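Local coordinates for sensor protein (Haloarcula marismortui ATCC 43049, PDB 3BWL) that probably acts as a phosphorelay sensor histidine kinase, this chain being a PAS domain that here binds an indole aldehyde in its core, at residues Met29-Asp34 and Arg60-Phe65. Sequence-based numbering, arbitrary orientation.
With I3A (1H-indole-3-carbaldehyde), chain F.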
HETATM    1  N   MSE A  29      -0.931   5.803   5.130  1.00 16.20           N
HETATM    2  CA  MSE A  29       0.316   6.529   4.826  1.00 16.21           C
HETATM    3  C   MSE A  29       1.424   5.519   4.559  1.00 15.81           C
HETATM    4  O   MSE A  29       1.468   4.460   5.232  1.00 16.41           O
HETATM    5  CB  MSE A  29       0.707   7.369   6.034  1.00 16.53           C
HETATM    6  CG  MSE A  29      -0.406   8.329   6.451  1.00 16.02           C
HETATM    7 SE   MSE A  29      -0.135   9.047   8.221  0.60 18.71          SE
HETATM    8  CE  MSE A  29       1.546   9.929   7.967  1.00 23.41           C
ATOM      9  N   ILE A  30       2.310   5.832   3.591  1.00 14.09           N
ATOM     10  CA  ILE A  30       3.458   4.981   3.300  1.00 14.85           C
ATOM     11  C   ILE A  30       4.763   5.795   3.325  1.00 15.35           C
ATOM     12  O   ILE A  30       4.838   6.877   2.741  1.00 14.48           O
ATOM     13  CB  ILE A  30       3.326   4.376   1.902  1.00 16.15           C
ATOM     14  CG1 ILE A  30       2.008   3.606   1.782  1.00 16.23           C
ATOM     15  CG2 ILE A  30       4.578   3.450   1.619  1.00 14.38           C
ATOM     16  CD1 ILE A  30       1.762   3.003   0.335  1.00 15.24           C
ATOM     17  N   ASP A  31       5.787   5.292   4.007  1.00 15.74           N
ATOM     18  CA  ASP A  31       7.102   5.885   3.871  1.00 16.96           C
ATOM     19  C   ASP A  31       8.097   4.744   3.731  1.00 17.10           C
ATOM     20  O   ASP A  31       7.817   3.588   4.155  1.00 16.56           O
ATOM     21  CB  ASP A  31       7.461   6.790   5.065  1.00 18.42           C
ATOM     22  CG  ASP A  31       7.512   6.037   6.393  1.00 20.40           C
ATOM     23  OD1 ASP A  31       6.470   5.937   7.087  1.00 23.24           O
ATOM     24  OD2 ASP A  31       8.637   5.587   6.783  1.00 22.13           O
ATOM     25  N   VAL A  32       9.210   5.064   3.084  1.00 17.38           N
ATOM     26  CA  VAL A  32      10.341   4.150   2.899  1.00 17.20           C
ATOM     27  C   VAL A  32      11.549   4.761   3.605  1.00 17.98           C
ATOM     28  O   VAL A  32      11.862   5.946   3.368  1.00 18.76           O
ATOM     29  CB  VAL A  32      10.656   3.923   1.373  1.00 16.76           C
ATOM     30  CG1 VAL A  32      11.827   2.944   1.213  1.00 15.91           C
ATOM     31  CG2 VAL A  32       9.413   3.353   0.678  1.00 17.62           C
ATOM     32  N   LEU A  33      12.207   3.964   4.449  1.00 18.10           N
ATOM     33  CA  LEU A  33      13.359   4.444   5.244  1.00 17.93           C
ATOM     34  C   LEU A  33      14.606   3.679   4.867  1.00 18.30           C
ATOM     35  O   LEU A  33      14.537   2.526   4.428  1.00 18.96           O
ATOM     36  CB  LEU A  33      13.139   4.239   6.759  1.00 17.11           C
ATOM     37  CG  LEU A  33      11.857   4.794   7.369  1.00 20.46           C
ATOM     38  CD1 LEU A  33      11.913   4.487   8.876  1.00 20.64           C
ATOM     39  CD2 LEU A  33      11.737   6.319   7.061  1.00 20.32           C
ATOM     40  N   ASP A  34      15.757   4.311   5.018  1.00 19.90           N
ATOM     41  CA  ASP A  34      16.989   3.528   4.965  1.00 21.84           C
ATOM     42  C   ASP A  34      17.338   3.038   6.373  1.00 21.86           C
ATOM     43  O   ASP A  34      16.602   3.322   7.335  1.00 22.19           O
ATOM     44  CB  ASP A  34      18.132   4.298   4.287  1.00 22.01           C
ATOM     45  CG  ASP A  34      18.664   5.447   5.121  1.00 24.68           C
ATOM     46  OD1 ASP A  34      18.408   5.499   6.344  1.00 22.03           O
ATOM     47  OD2 ASP A  34      19.408   6.280   4.535  1.00 24.87           O
ATOM     48  N   ARG A  60      14.693  13.940   5.658  1.00 22.16           N
ATOM     49  CA  ARG A  60      14.606  14.068   7.120  0.60 23.31           C
ATOM     50  C   ARG A  60      14.607  12.682   7.775  1.00 22.63           C
ATOM     51  O   ARG A  60      14.439  11.654   7.092  1.00 23.61           O
ATOM     52  CB  ARG A  60      13.330  14.808   7.527  0.60 23.42           C
ATOM     53  CG  ARG A  60      13.255  16.273   7.122  0.60 26.54           C
ATOM     54  CD  ARG A  60      12.731  17.080   8.286  0.60 30.93           C
ATOM     55  NE  ARG A  60      11.750  18.090   7.911  0.60 36.07           N
ATOM     56  CZ  ARG A  60      11.004  18.773   8.779  0.60 35.48           C
ATOM     57  NH1 ARG A  60      11.136  18.576  10.090  0.60 36.27           N
ATOM     58  NH2 ARG A  60      10.129  19.659   8.334  0.60 35.74           N
ATOM     59  N   SER A  61      14.785  12.659   9.100  1.00 21.71           N
ATOM     60  CA  SER A  61      14.777  11.399   9.832  1.00 21.05           C
ATOM     61  C   SER A  61      13.383  11.180  10.425  1.00 19.44           C
ATOM     62  O   SER A  61      12.688  12.133  10.853  1.00 18.56           O
ATOM     63  CB  SER A  61      15.852  11.394  10.917  1.00 21.78           C
ATOM     64  OG  SER A  61      17.116  11.654  10.295  1.00 24.61           O
ATOM     65  N   ILE A  62      12.996   9.921  10.507  1.00 19.50           N
ATOM     66  CA  ILE A  62      11.625   9.632  10.969  1.00 18.61           C
ATOM     67  C   ILE A  62      11.342  10.083  12.415  1.00 19.49           C
ATOM     68  O   ILE A  62      10.172  10.430  12.755  1.00 19.87           O
ATOM     69  CB  ILE A  62      11.246   8.146  10.736  1.00 19.84           C
ATOM     70  CG1 ILE A  62       9.726   7.911  10.861  1.00 19.51           C
ATOM     71  CG2 ILE A  62      12.074   7.232  11.684  1.00 17.57           C
ATOM     72  CD1 ILE A  62       8.860   8.579   9.773  1.00 19.55           C
ATOM     73  N   TRP A  63      12.369  10.108  13.270  1.00 18.13           N
ATOM     74  CA  TRP A  63      12.136  10.550  14.660  1.00 18.22           C
ATOM     75  C   TRP A  63      11.773  12.036  14.720  1.00 18.32           C
ATOM     76  O   TRP A  63      11.327  12.496  15.767  1.00 18.81           O
ATOM     77  CB  TRP A  63      13.359  10.293  15.538  1.00 19.82           C
ATOM     78  CG  TRP A  63      14.627  10.879  15.008  1.00 19.93           C
ATOM     79  CD1 TRP A  63      15.064  12.156  15.185  1.00 22.76           C
ATOM     80  CD2 TRP A  63      15.663  10.193  14.282  1.00 20.97           C
ATOM     81  NE1 TRP A  63      16.282  12.327  14.579  1.00 23.44           N
ATOM     82  CE2 TRP A  63      16.687  11.130  14.040  1.00 22.73           C
ATOM     83  CE3 TRP A  63      15.819   8.883  13.819  1.00 22.29           C
ATOM     84  CZ2 TRP A  63      17.867  10.797  13.360  1.00 21.22           C
ATOM     85  CZ3 TRP A  63      17.001   8.548  13.104  1.00 23.53           C
ATOM     86  CH2 TRP A  63      18.005   9.503  12.893  1.00 22.95           C
ATOM     87  N   GLU A  64      11.968  12.774  13.615  1.00 17.19           N
ATOM     88  CA  GLU A  64      11.583  14.197  13.611  1.00 18.56           C
ATOM     89  C   GLU A  64      10.065  14.355  13.567  1.00 17.80           C
ATOM     90  O   GLU A  64       9.535  15.429  13.927  1.00 19.60           O
ATOM     91  CB  GLU A  64      12.216  14.970  12.438  1.00 17.95           C
ATOM     92  CG  GLU A  64      13.726  14.937  12.442  1.00 20.63           C
ATOM     93  CD  GLU A  64      14.337  15.752  11.304  1.00 22.49           C
ATOM     94  OE1 GLU A  64      14.095  16.980  11.255  1.00 28.37           O
ATOM     95  OE2 GLU A  64      15.071  15.170  10.474  1.00 24.78           O
ATOM     96  N   PHE A  65       9.374  13.290  13.136  1.00 16.50           N
ATOM     97  CA  PHE A  65       7.923  13.300  12.936  1.00 15.93           C
ATOM     98  C   PHE A  65       7.152  12.470  13.971  1.00 16.71           C
ATOM     99  O   PHE A  65       6.001  12.706  14.147  1.00 17.65           O
ATOM    100  CB  PHE A  65       7.582  12.741  11.536  1.00 16.38           C
ATOM    101  CG  PHE A  65       8.123  13.589  10.445  1.00 18.20           C
ATOM    102  CD1 PHE A  65       7.456  14.745  10.063  1.00 18.45           C
ATOM    103  CD2 PHE A  65       9.359  13.286   9.874  1.00 18.46           C
ATOM    104  CE1 PHE A  65       7.962  15.565   9.086  1.00 19.28           C
ATOM    105  CE2 PHE A  65       9.898  14.109   8.917  1.00 18.61           C
ATOM    106  CZ  PHE A  65       9.194  15.244   8.501  1.00 19.26           C
TER
HETATM  107  O   I3A F 601       8.454   4.458   9.247  1.00 22.83           O
HETATM  108  C3' I3A F 601       7.667   5.060   9.970  1.00 22.53           C
HETATM  109  C3  I3A F 601       7.870   5.068  11.460  1.00 21.15           C
HETATM  110  C2  I3A F 601       7.011   5.835  12.293  1.00 19.22           C
HETATM  111  N   I3A F 601       7.532   5.608  13.544  1.00 20.34           N
HETATM  112  C8  I3A F 601       8.630   4.800  13.511  1.00 20.60           C
HETATM  113  C9  I3A F 601       8.903   4.448  12.192  1.00 21.46           C
HETATM  114  C4  I3A F 601       9.982   3.593  11.884  1.00 20.37           C
HETATM  115  C5  I3A F 601      10.822   3.134  12.932  1.00 21.08           C
HETATM  116  C6  I3A F 601      10.571   3.519  14.260  1.00 20.68           C
HETATM  117  C7  I3A F 601       9.465   4.345  14.544  1.00 21.71           C
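Asp31 OD2 stands 2.7 Å from the aldehyde oxygen of the indole-3-carbaldehyde, a separation of two oxygens that probably needs a proton on the acid. This is the ligand pocket of a PAS fold, an antiparallel five-stranded sheet of order 2-1-5-4-3. Strand 29-33 runs between strands 39-42 and 115-124 and turns Asp31 and Leu33 inward; the loop 60-65, which precedes helix 71-79, brings Ile62 over one face of the ligand. Asp31 CG, set between the backbone N and the carbonyl carbon (chi1 62°), carries both carboxylate oxygens to the aldehyde, OD1 lying 3.2 Å from the ligand's C3'. The backbone of Asp31 pairs with Ala120 of strand 115-124. An alanine in place of Asp31 would take away both oxygens, and would probably leave the aldehyde oxygen without its close acid neighbour and open a gap at that end of the pocket. Asp66 OD2 is hydrogen-bonded to the ligand. Ile62 lays its CG1-CD1 arm over the indole face: CG1, anti to the backbone N (chi1 -165°), sits almost directly above C3 at 3.4 Å, and CD1 extends over C3' at 3.7 Å. Leu33 CD1 comes in at the rim, on the same side as Ile62 and raised from the ring plane, reaching C4 and the aldehyde oxygen, the latter at 3.5 Å. Its side chain crosses that of Ile62 at about a right angle, and Leu33 CD1 meets Ile62 CG2 at 3.9 Å. No hydrogen bond joins the segments. Within the loop, Ser61 N donates to Glu64 OE2 in a nearly straight bond, and Glu64 N returns a bond to Ser61 O, closing a turn around Ile62 and Trp63. Across the pocket, Ile62 CD1 also comes within 4.2 Å of Asp31 OD2.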